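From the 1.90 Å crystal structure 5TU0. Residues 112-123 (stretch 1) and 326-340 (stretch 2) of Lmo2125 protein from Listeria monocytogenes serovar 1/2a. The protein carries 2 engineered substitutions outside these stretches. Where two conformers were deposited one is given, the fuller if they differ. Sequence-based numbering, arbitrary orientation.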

# COMPACT_ATOMS: atom_id res chain seq x y z
N ILE A 112 -9.17 5.82 1.70
CA ILE A 112 -7.96 6.27 1.06
C ILE A 112 -7.34 5.13 0.30
O ILE A 112 -7.33 4.01 0.78
CB ILE A 112 -6.94 6.76 2.11
CG1 ILE A 112 -7.46 8.02 2.83
CG2 ILE A 112 -5.57 7.05 1.49
CD1 ILE A 112 -6.58 8.49 3.97
N ILE A 113 -6.83 5.41 -0.90
CA ILE A 113 -6.13 4.39 -1.68
C ILE A 113 -4.71 4.85 -1.89
O ILE A 113 -4.44 6.03 -1.92
CB ILE A 113 -6.77 4.09 -3.06
CG1 ILE A 113 -6.85 5.36 -3.95
CG2 ILE A 113 -8.15 3.47 -2.86
CD1 ILE A 113 -6.95 5.08 -5.44
N GLU A 114 -3.81 3.90 -2.01
CA GLU A 114 -2.43 4.20 -2.32
C GLU A 114 -1.73 2.99 -2.88
O GLU A 114 -2.15 1.87 -2.65
CB GLU A 114 -1.67 4.76 -1.12
CG GLU A 114 -1.61 3.88 0.10
CD GLU A 114 -0.59 4.38 1.13
OE1 GLU A 114 -0.13 5.56 1.03
OE2 GLU A 114 -0.25 3.59 2.03
N THR A 115 -0.69 3.23 -3.66
CA THR A 115 0.09 2.16 -4.21
C THR A 115 1.41 2.77 -4.64
O THR A 115 1.59 4.00 -4.60
CB THR A 115 -0.60 1.45 -5.40
OG1 THR A 115 0.14 0.28 -5.77
CG2 THR A 115 -0.73 2.35 -6.61
N LEU A 116 2.33 1.91 -5.03
CA LEU A 116 3.63 2.33 -5.50
C LEU A 116 3.55 3.05 -6.83
O LEU A 116 2.70 2.76 -7.67
CB LEU A 116 4.57 1.13 -5.61
CG LEU A 116 4.98 0.42 -4.33
CD1 LEU A 116 5.96 -0.69 -4.66
CD2 LEU A 116 5.60 1.38 -3.33
N VAL A 117 4.47 3.99 -7.03
CA VAL A 117 4.53 4.81 -8.22
C VAL A 117 5.99 4.99 -8.61
O VAL A 117 6.89 4.53 -7.91
CB VAL A 117 3.86 6.20 -7.98
CG1 VAL A 117 2.38 6.05 -7.64
CG2 VAL A 117 4.56 6.98 -6.86
N LEU A 118 6.22 5.65 -9.74
CA LEU A 118 7.58 5.96 -10.18
C LEU A 118 7.86 7.46 -9.95
O LEU A 118 7.18 8.32 -10.54
CB LEU A 118 7.77 5.66 -11.67
CG LEU A 118 9.19 5.91 -12.19
CD1 LEU A 118 10.10 4.76 -11.79
CD2 LEU A 118 9.22 6.13 -13.69
N TYR A 119 8.81 7.76 -9.08
CA TYR A 119 9.26 9.14 -8.88
C TYR A 119 10.42 9.35 -9.81
O TYR A 119 11.22 8.42 -10.00
CB TYR A 119 9.78 9.37 -7.47
CG TYR A 119 8.72 9.44 -6.42
CD1 TYR A 119 8.02 10.62 -6.21
CD2 TYR A 119 8.46 8.35 -5.59
CE1 TYR A 119 7.04 10.70 -5.23
CE2 TYR A 119 7.50 8.42 -4.61
CZ TYR A 119 6.79 9.60 -4.43
OH TYR A 119 5.83 9.68 -3.47
N TYR A 120 10.53 10.53 -10.42
CA TYR A 120 11.69 10.83 -11.27
C TYR A 120 12.08 12.28 -11.08
O TYR A 120 11.28 13.11 -10.62
CB TYR A 120 11.45 10.50 -12.77
CG TYR A 120 10.51 11.42 -13.49
CD1 TYR A 120 9.13 11.29 -13.34
CD2 TYR A 120 10.99 12.43 -14.34
CE1 TYR A 120 8.27 12.15 -14.00
CE2 TYR A 120 10.12 13.29 -15.00
CZ TYR A 120 8.76 13.13 -14.83
OH TYR A 120 7.89 13.98 -15.47
N ASN A 121 13.32 12.58 -11.42
CA ASN A 121 13.86 13.91 -11.27
C ASN A 121 13.78 14.66 -12.60
O ASN A 121 14.49 14.31 -13.56
CB ASN A 121 15.30 13.80 -10.79
CG ASN A 121 15.87 15.12 -10.32
OD1 ASN A 121 15.46 16.19 -10.79
ND2 ASN A 121 16.82 15.06 -9.40
N LYS A 122 12.93 15.70 -12.64
CA LYS A 122 12.75 16.51 -13.84
C LYS A 122 14.00 17.29 -14.26
O LYS A 122 14.10 17.73 -15.41
CB LYS A 122 11.55 17.45 -13.70
CG LYS A 122 10.22 16.77 -13.43
CD LYS A 122 9.09 17.77 -13.53
CE LYS A 122 7.74 17.14 -13.27
NZ LYS A 122 6.69 18.17 -13.38
N ASP A 123 14.94 17.48 -13.33
CA ASP A 123 16.22 18.14 -13.67
C ASP A 123 17.20 17.18 -14.36
O ASP A 123 18.19 17.62 -14.93
CB ASP A 123 16.91 18.75 -12.44
CG ASP A 123 16.18 19.97 -11.90
OD1 ASP A 123 15.37 20.57 -12.64
OD2 ASP A 123 16.44 20.35 -10.74
N ASP A 326 -2.55 16.94 -10.22
CA ASP A 326 -1.36 16.82 -9.38
C ASP A 326 -0.68 15.51 -9.80
O ASP A 326 -1.34 14.46 -9.88
CB ASP A 326 -1.73 16.73 -7.90
CG ASP A 326 -0.53 16.45 -7.02
OD1 ASP A 326 0.47 17.17 -7.14
OD2 ASP A 326 -0.58 15.48 -6.23
N GLU A 327 0.62 15.55 -10.02
CA GLU A 327 1.30 14.36 -10.53
C GLU A 327 1.23 13.13 -9.63
O GLU A 327 0.98 12.04 -10.13
CB GLU A 327 2.74 14.67 -10.91
CG GLU A 327 2.81 15.72 -11.99
CD GLU A 327 4.18 15.86 -12.60
OE1 GLU A 327 5.08 15.08 -12.25
OE2 GLU A 327 4.35 16.76 -13.45
N LEU A 328 1.43 13.30 -8.33
CA LEU A 328 1.40 12.14 -7.42
C LEU A 328 0.02 11.51 -7.42
O LEU A 328 -0.13 10.29 -7.51
CB LEU A 328 1.81 12.53 -5.99
CG LEU A 328 1.75 11.39 -4.97
CD1 LEU A 328 2.66 10.23 -5.38
CD2 LEU A 328 2.09 11.90 -3.57
N THR A 329 -1.00 12.36 -7.34
CA THR A 329 -2.38 11.92 -7.36
C THR A 329 -2.71 11.18 -8.65
O THR A 329 -3.32 10.10 -8.60
CB THR A 329 -3.34 13.10 -7.22
OG1 THR A 329 -2.99 13.84 -6.03
CG2 THR A 329 -4.79 12.62 -7.13
N ASN A 330 -2.30 11.73 -9.80
CA ASN A 330 -2.55 11.10 -11.10
C ASN A 330 -1.86 9.73 -11.20
O ASN A 330 -2.46 8.76 -11.67
CB ASN A 330 -2.06 11.98 -12.27
CG ASN A 330 -2.90 13.23 -12.48
OD1 ASN A 330 -4.01 13.37 -11.95
ND2 ASN A 330 -2.38 14.14 -13.27
N ALA A 331 -0.59 9.67 -10.78
CA ALA A 331 0.18 8.42 -10.80
C ALA A 331 -0.46 7.34 -9.93
O ALA A 331 -0.60 6.20 -10.35
CB ALA A 331 1.61 8.66 -10.35
N VAL A 332 -0.84 7.71 -8.72
CA VAL A 332 -1.52 6.78 -7.81
C VAL A 332 -2.83 6.28 -8.40
O VAL A 332 -3.08 5.08 -8.40
CB VAL A 332 -1.79 7.41 -6.42
CG1 VAL A 332 -2.75 6.53 -5.58
CG2 VAL A 332 -0.48 7.62 -5.70
N ILE A 333 -3.65 7.18 -8.92
CA ILE A 333 -4.94 6.78 -9.51
C ILE A 333 -4.75 5.81 -10.69
O ILE A 333 -5.46 4.80 -10.80
CB ILE A 333 -5.76 8.01 -9.95
CG1 ILE A 333 -6.21 8.81 -8.71
CG2 ILE A 333 -6.96 7.59 -10.78
CD1 ILE A 333 -6.82 10.17 -9.01
N GLU A 334 -3.79 6.14 -11.56
CA GLU A 334 -3.51 5.34 -12.74
C GLU A 334 -2.93 3.99 -12.37
O GLU A 334 -3.39 2.97 -12.87
CB GLU A 334 -2.54 6.09 -13.67
CG GLU A 334 -2.24 5.40 -14.99
CD GLU A 334 -3.48 5.21 -15.86
OE1 GLU A 334 -4.40 6.07 -15.82
OE2 GLU A 334 -3.52 4.20 -16.60
N GLN A 335 -1.95 3.99 -11.49
CA GLN A 335 -1.31 2.74 -11.09
C GLN A 335 -2.26 1.83 -10.31
O GLN A 335 -2.24 0.61 -10.44
CB GLN A 335 -0.04 3.00 -10.29
CG GLN A 335 0.79 1.75 -10.07
CD GLN A 335 1.29 1.17 -11.38
OE1 GLN A 335 1.75 1.89 -12.26
NE2 GLN A 335 1.20 -0.14 -11.51
N TYR A 336 -3.14 2.44 -9.52
CA TYR A 336 -4.08 1.65 -8.70
C TYR A 336 -4.96 0.74 -9.57
O TYR A 336 -5.38 -0.33 -9.12
CB TYR A 336 -4.93 2.59 -7.83
CG TYR A 336 -5.60 1.91 -6.67
CD1 TYR A 336 -4.89 1.63 -5.50
CD2 TYR A 336 -6.94 1.56 -6.73
CE1 TYR A 336 -5.51 1.02 -4.42
CE2 TYR A 336 -7.56 0.96 -5.66
CZ TYR A 336 -6.84 0.68 -4.52
OH TYR A 336 -7.49 0.07 -3.48
N LYS A 337 -5.20 1.14 -10.82
CA LYS A 337 -5.99 0.33 -11.77
C LYS A 337 -5.38 -1.06 -11.94
O LYS A 337 -6.10 -2.02 -12.18
CB LYS A 337 -6.07 0.98 -13.15
CG LYS A 337 -6.75 2.34 -13.21
CD LYS A 337 -6.61 2.92 -14.61
CE LYS A 337 -7.07 4.36 -14.68
NZ LYS A 337 -8.50 4.50 -14.31
N ASN A 338 -4.06 -1.14 -11.80
CA ASN A 338 -3.35 -2.41 -11.97
C ASN A 338 -2.90 -3.04 -10.65
O ASN A 338 -2.23 -4.06 -10.66
CB ASN A 338 -2.12 -2.18 -12.86
CG ASN A 338 -2.48 -1.56 -14.20
OD1 ASN A 338 -1.99 -0.49 -14.56
ND2 ASN A 338 -3.36 -2.20 -14.92
N ALA A 339 -3.28 -2.45 -9.51
CA ALA A 339 -2.90 -2.99 -8.20
C ALA A 339 -3.94 -3.96 -7.68
O ALA A 339 -5.14 -3.76 -7.89
CB ALA A 339 -2.72 -1.85 -7.21
N GLN A 340 -3.48 -5.02 -6.99
CA GLN A 340 -4.39 -5.98 -6.38
C GLN A 340 -4.30 -5.95 -4.87
O GLN A 340 -3.23 -5.70 -4.33
CB GLN A 340 -4.15 -7.42 -6.85
CG GLN A 340 -2.74 -7.93 -6.71
CD GLN A 340 -1.91 -7.65 -7.93
OE1 GLN A 340 -1.76 -6.51 -8.33
NE2 GLN A 340 -1.38 -8.70 -8.54

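What holds the apolar middle of this contact together? The helix that begins at Glu327 crosses the earlier strand at 83° and runs largely against the later one, its axis passing 8.5 Å from each. Val117 and Val332 are central to the packing. Val117 CG1 lies 3.8 Å from Ala331 CB and also 3.8 Å from Val332 CG2, while Val117 CG2 reaches Leu328 CD1 at 4.0 Å. One small branched side chain thus touches three helix residues. The short side chain of Ala331 goes with a close backbone approach here, the CA atoms of Val117 and Ala331 being 6.2 Å apart. Val332 also contacts the earlier strand, where its CG1 is 4.4 Å from Ile113 CD1 and 4.0 Å from Glu114 CA. The Glu114 side chain sets out away from the helix, so it is its backbone that meets the valine.

How do the aromatic rings take part? Tyr336 is packed both over a face and along its edge. Ile113 covers one face: its CB sits 3.8 Å from the ring centroid and only 20° off the ring normal, a CH-pi arrangement, and its CG2 comes to 3.5 Å from Tyr336 CZ. At the edge, near the ring plane, lie Glu114 O, 3.9 Å from Tyr336 CE1, and Thr115 CB, 4.3 Å from Tyr336 CD1. Tyr119 makes a smaller contribution. Its CA-to-CB bond points sideways, but the end of the side chain comes nearer, placing Tyr119 OH 3.7 Å from Leu328 CD1. The methyl group approaches the ring obliquely, and the contact is one of van der Waals packing.

Where do polar groups meet the helix without bonding to it? Thr115 turns its methyl group to the helix, with CG2 3.8 Å from both Gln335 CB and Tyr336 N. Tyr336 N is already engaged within the helix, donating to Val332 O at 2.9 Å. Thr115 OG1 lies 3.8 Å from Ala339 CB and finds its hydrogen bond elsewhere in the structure. The backbone pays some cost: Thr115 N and Leu116 O are buried by the contact with no partner in the model. Leu116 O faces Gln335 CG at 3.2 Å, a carbon that offers it no conventional hydrogen bond, while Gln335 OE1 is satisfied elsewhere.

Which interaction joins the stretches by charge? Lys122 NZ donates to Glu327 OE2 at 2.7 Å, making a salt bridge that contains the sole hydrogen bond across the contact. It lies beyond the apolar packing, near the start of the helix, where both residues remain partly exposed. The lysine reaches its partner with an extended side chain: chi2, chi3 and chi4 are all t. Strand 117-121 runs largely against the helix, at 149° between their N-to-C directions, so the lysine that follows the strand arrives beside the helix's first turn. There it meets Glu327, whose CA-to-CB bond also points toward the other stretch.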